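PDB 2XU0: erythrocyte membrane protein 1, which probably binds host cell-surface receptors as a malaria-parasite adhesin, its N-terminal segment and first Duffy-binding-like domain, described here, being implicated in rosetting and in rosette inhibition by heparin. Local coordinates for residues S246-Y249 / A250-R253; T151-A154 / H155-L158. The protein carries 10 engineered substitutions. One frame throughout, in Å; residues are numbered along the deposited sequence.

Interaction 1 (S246-Y249 / A250-R253). Engineered in segment 250-253: Ala250 (natural residue Ser).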
# COMPACT_ATOMS: atom_id res chain seq x y z
N SER A 246 -1.49 -6.99 -36.10
CA SER A 246 -0.41 -6.78 -35.13
C SER A 246 -0.78 -7.35 -33.75
O SER A 246 -1.95 -7.40 -33.38
CB SER A 246 -0.01 -5.31 -35.05
OG SER A 246 -1.02 -4.48 -34.50
N GLY A 247 0.24 -7.83 -33.03
CA GLY A 247 0.11 -8.45 -31.72
C GLY A 247 -0.47 -7.53 -30.65
O GLY A 247 -0.06 -6.37 -30.52
N ASN A 248 -1.49 -8.05 -29.93
CA ASN A 248 -2.15 -7.32 -28.84
C ASN A 248 -1.45 -7.79 -27.57
O ASN A 248 -1.90 -8.71 -26.88
CB ASN A 248 -3.67 -7.61 -28.82
CG ASN A 248 -4.50 -6.75 -27.89
OD1 ASN A 248 -5.73 -6.84 -27.88
ND2 ASN A 248 -3.86 -5.92 -27.07
N TYR A 249 -0.28 -7.20 -27.33
CA TYR A 249 0.59 -7.52 -26.22
C TYR A 249 -0.02 -7.18 -24.90
O TYR A 249 0.18 -7.92 -23.95
CB TYR A 249 1.98 -6.91 -26.42
CG TYR A 249 2.68 -7.48 -27.64
CD1 TYR A 249 3.23 -8.76 -27.62
CD2 TYR A 249 2.76 -6.76 -28.83
CE1 TYR A 249 3.85 -9.30 -28.75
CE2 TYR A 249 3.38 -7.29 -29.96
CZ TYR A 249 3.93 -8.56 -29.91
OH TYR A 249 4.54 -9.08 -31.02
N ALA A 250 -0.87 -6.13 -24.84
CA ALA A 250 -1.56 -5.75 -23.61
C ALA A 250 -2.52 -6.87 -23.16
O ALA A 250 -2.51 -7.23 -21.98
CB ALA A 250 -2.31 -4.44 -23.81
N LYS A 251 -3.28 -7.46 -24.10
CA LYS A 251 -4.23 -8.54 -23.83
C LYS A 251 -3.46 -9.83 -23.49
O LYS A 251 -3.82 -10.55 -22.56
CB LYS A 251 -5.16 -8.74 -25.02
CG LYS A 251 -6.25 -9.75 -24.76
CD LYS A 251 -6.99 -10.13 -26.05
CE LYS A 251 -7.95 -11.28 -25.86
NZ LYS A 251 -8.94 -11.03 -24.77
N LEU A 252 -2.38 -10.08 -24.23
CA LEU A 252 -1.51 -11.24 -24.03
C LEU A 252 -0.88 -11.24 -22.62
O LEU A 252 -0.83 -12.30 -21.98
CB LEU A 252 -0.42 -11.25 -25.12
CG LEU A 252 0.52 -12.45 -25.13
CD1 LEU A 252 -0.19 -13.70 -25.63
CD2 LEU A 252 1.73 -12.16 -26.00
N ARG A 253 -0.41 -10.08 -22.15
CA ARG A 253 0.20 -9.97 -20.81
C ARG A 253 -0.84 -10.10 -19.69
O ARG A 253 -0.54 -10.70 -18.67
CB ARG A 253 0.98 -8.67 -20.65
CG ARG A 253 2.17 -8.55 -21.56
CD ARG A 253 3.19 -7.79 -20.76
NE ARG A 253 3.62 -6.58 -21.42
CZ ARG A 253 4.43 -5.68 -20.88
NH1 ARG A 253 4.88 -5.83 -19.64
NH2 ARG A 253 4.79 -4.62 -21.58
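Leu252 N donates to Asn248 O at 3.0 Å, the first i to i+4 bond of helix 249-268. One residue on, Arg253 N reaches Tyr249 O at 2.9 Å. Asn248 is the N-cap residue, the last before the helix, and its backbone is also tied to Tyr240, which joins the start of this helix to the residue just after helix 234-239.

Round these bonds the side chains close in. The amide of Asn248 swings over the first turn because CG is anti to the backbone N (chi1 -171°), and its CG comes within 3.6 Å of Lys251 CB. Lys251 meets it with the root of its chain; beyond that the extended chain leads away from the cap, bending only at its last torsion. Arg253 CG lies 3.2 Å from Tyr249 O, while the guanidinium turns elsewhere: NH1 is hydrogen-bonded to Val203 O and to Gln218 OE1.

The Tyr249 ring and the Leu252 side chain run alongside each other, with Tyr249 CD1 4.1 Å from Leu252 CD2, the methyl placed obliquely to the ring. Both side chains pack on the neighbouring helix 216-231, where Tyr229 meets Tyr249 edge-to-face and also touches Leu252. Ala250, an engineered residue, sits on the exposed side of the turn.

The chemistry divides this first turn in two: asparagine and lysine suit its more open polar side, whereas the tyrosine ring and the buried leucine give it a side that packs against helix 216-231 and seats the start of helix 249-268 there.

Interaction 2 (T151-A154 / H155-L158). Engineered in segment 151-154: Ala154 (natural residue Thr).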
# COMPACT_ATOMS: atom_id res chain seq x y z
N THR A 151 15.58 -16.74 -22.31
CA THR A 151 14.20 -16.42 -21.90
C THR A 151 13.31 -16.25 -23.14
O THR A 151 13.28 -15.16 -23.71
CB THR A 151 14.20 -15.23 -20.92
OG1 THR A 151 15.32 -15.32 -20.04
CG2 THR A 151 12.92 -15.14 -20.09
N ASN A 152 12.59 -17.32 -23.56
CA ASN A 152 11.78 -17.32 -24.78
C ASN A 152 10.35 -17.81 -24.65
O ASN A 152 9.54 -17.54 -25.55
CB ASN A 152 12.47 -18.15 -25.88
CG ASN A 152 13.93 -17.87 -26.06
OD1 ASN A 152 14.32 -16.90 -26.71
ND2 ASN A 152 14.76 -18.69 -25.45
N THR A 153 10.03 -18.60 -23.61
CA THR A 153 8.68 -19.16 -23.46
C THR A 153 7.97 -18.65 -22.21
O THR A 153 8.61 -18.08 -21.32
CB THR A 153 8.75 -20.70 -23.42
OG1 THR A 153 9.42 -21.11 -22.22
CG2 THR A 153 9.41 -21.31 -24.67
N ALA A 154 6.66 -18.94 -22.13
CA ALA A 154 5.79 -18.65 -20.99
C ALA A 154 6.32 -19.33 -19.73
O ALA A 154 6.21 -18.77 -18.64
CB ALA A 154 4.38 -19.13 -21.28
N HIS A 155 6.94 -20.53 -19.88
CA HIS A 155 7.53 -21.27 -18.76
C HIS A 155 8.79 -20.58 -18.29
O HIS A 155 9.03 -20.53 -17.08
CB HIS A 155 7.84 -22.73 -19.15
CG HIS A 155 6.71 -23.40 -19.86
ND1 HIS A 155 6.79 -23.68 -21.21
CD2 HIS A 155 5.51 -23.79 -19.40
CE1 HIS A 155 5.63 -24.24 -21.52
NE2 HIS A 155 4.83 -24.32 -20.46
N ASP A 156 9.61 -20.05 -19.23
CA ASP A 156 10.84 -19.33 -18.87
C ASP A 156 10.52 -18.08 -18.08
O ASP A 156 11.22 -17.78 -17.12
CB ASP A 156 11.69 -18.97 -20.11
CG ASP A 156 12.17 -20.15 -20.94
OD1 ASP A 156 12.41 -21.23 -20.36
OD2 ASP A 156 12.32 -19.99 -22.17
N LEU A 157 9.47 -17.35 -18.47
CA LEU A 157 9.03 -16.13 -17.79
C LEU A 157 8.49 -16.45 -16.40
O LEU A 157 8.91 -15.83 -15.43
CB LEU A 157 7.97 -15.41 -18.62
CG LEU A 157 7.39 -14.13 -18.01
CD1 LEU A 157 8.44 -13.05 -17.89
CD2 LEU A 157 6.20 -13.65 -18.80
N LEU A 158 7.62 -17.48 -16.29
CA LEU A 158 7.07 -17.88 -15.00
C LEU A 158 8.17 -18.15 -14.00
O LEU A 158 8.08 -17.65 -12.87
CB LEU A 158 6.12 -19.09 -15.12
CG LEU A 158 5.48 -19.53 -13.78
CD1 LEU A 158 4.42 -18.57 -13.31
CD2 LEU A 158 4.95 -20.91 -13.85
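Asp156 folds its side chain back over Thr153 at the start of helix 154-175. Its CB lies 3.4 Å from Thr153 O and 4.0 Å from Thr151 CG2, the two side chains running antiparallel. CG, anti to its own carbonyl carbon (chi1 -61°), turns the carboxylate toward the loop and comes 3.2 Å from Thr153 OG1. OD1 lies 3.5 Å from Thr153 OG1. At the tip, OD2 takes two backbone N-H groups. Asn152 N meets it on the anti side, 3.0 Å away and close to the carboxylate plane, while Thr153 N approaches from above that plane, also at 3.0 Å.

Thr153 is the N-cap. Its OG1 stands between the backbone N and the carbonyl carbon (chi1 67°), facing the helix, and accepts from Asp156 N at 3.2 Å. Asp156 N to Thr153 OG1 and Thr153 N to Asp156 OD2 are the reciprocal bonds of a capping box; the bond from Asn152 N is additional. Threonine and aspartate suit it: a short hydroxyl for an N-H of the first turn, and a carboxylate long enough to reach back.

The regular helix bonds follow, Leu157 N to Thr153 O and Leu158 N to Ala154 O. Ala154 is engineered; its methyl rests on Trp256 of helix 249-268, as does Leu157, which also packs on Leu221, Val224 and Phe225 of helix 216-231.

With two N-H donors on OD2 and the helix N terminus alongside, the carboxylate is probably stabilised as an anion, and its grip on Asn152 and Thr153 helps set how the loop enters the helix.

In the fold
From the N terminus the chain first reaches interaction 2, where the loop after helix 133-136 turns into helix 154-175. After helices 186-204, 216-231 and 234-239 it comes to interaction 1, the entry into helix 249-268. Each is a local closure within eight consecutive residues; they follow in series, neither nesting nor crossing. The centres of interactions 1 and 2 are about 16 Å apart, and the two do not touch. Helix 216-231 joins them: Leu221 and Phe225 pack against both Leu157 and Arg253. The two helix starts, both in the Duffy binding region, thus share helix 216-231, and helix 154-175 also packs directly on helix 249-268 through Trp256.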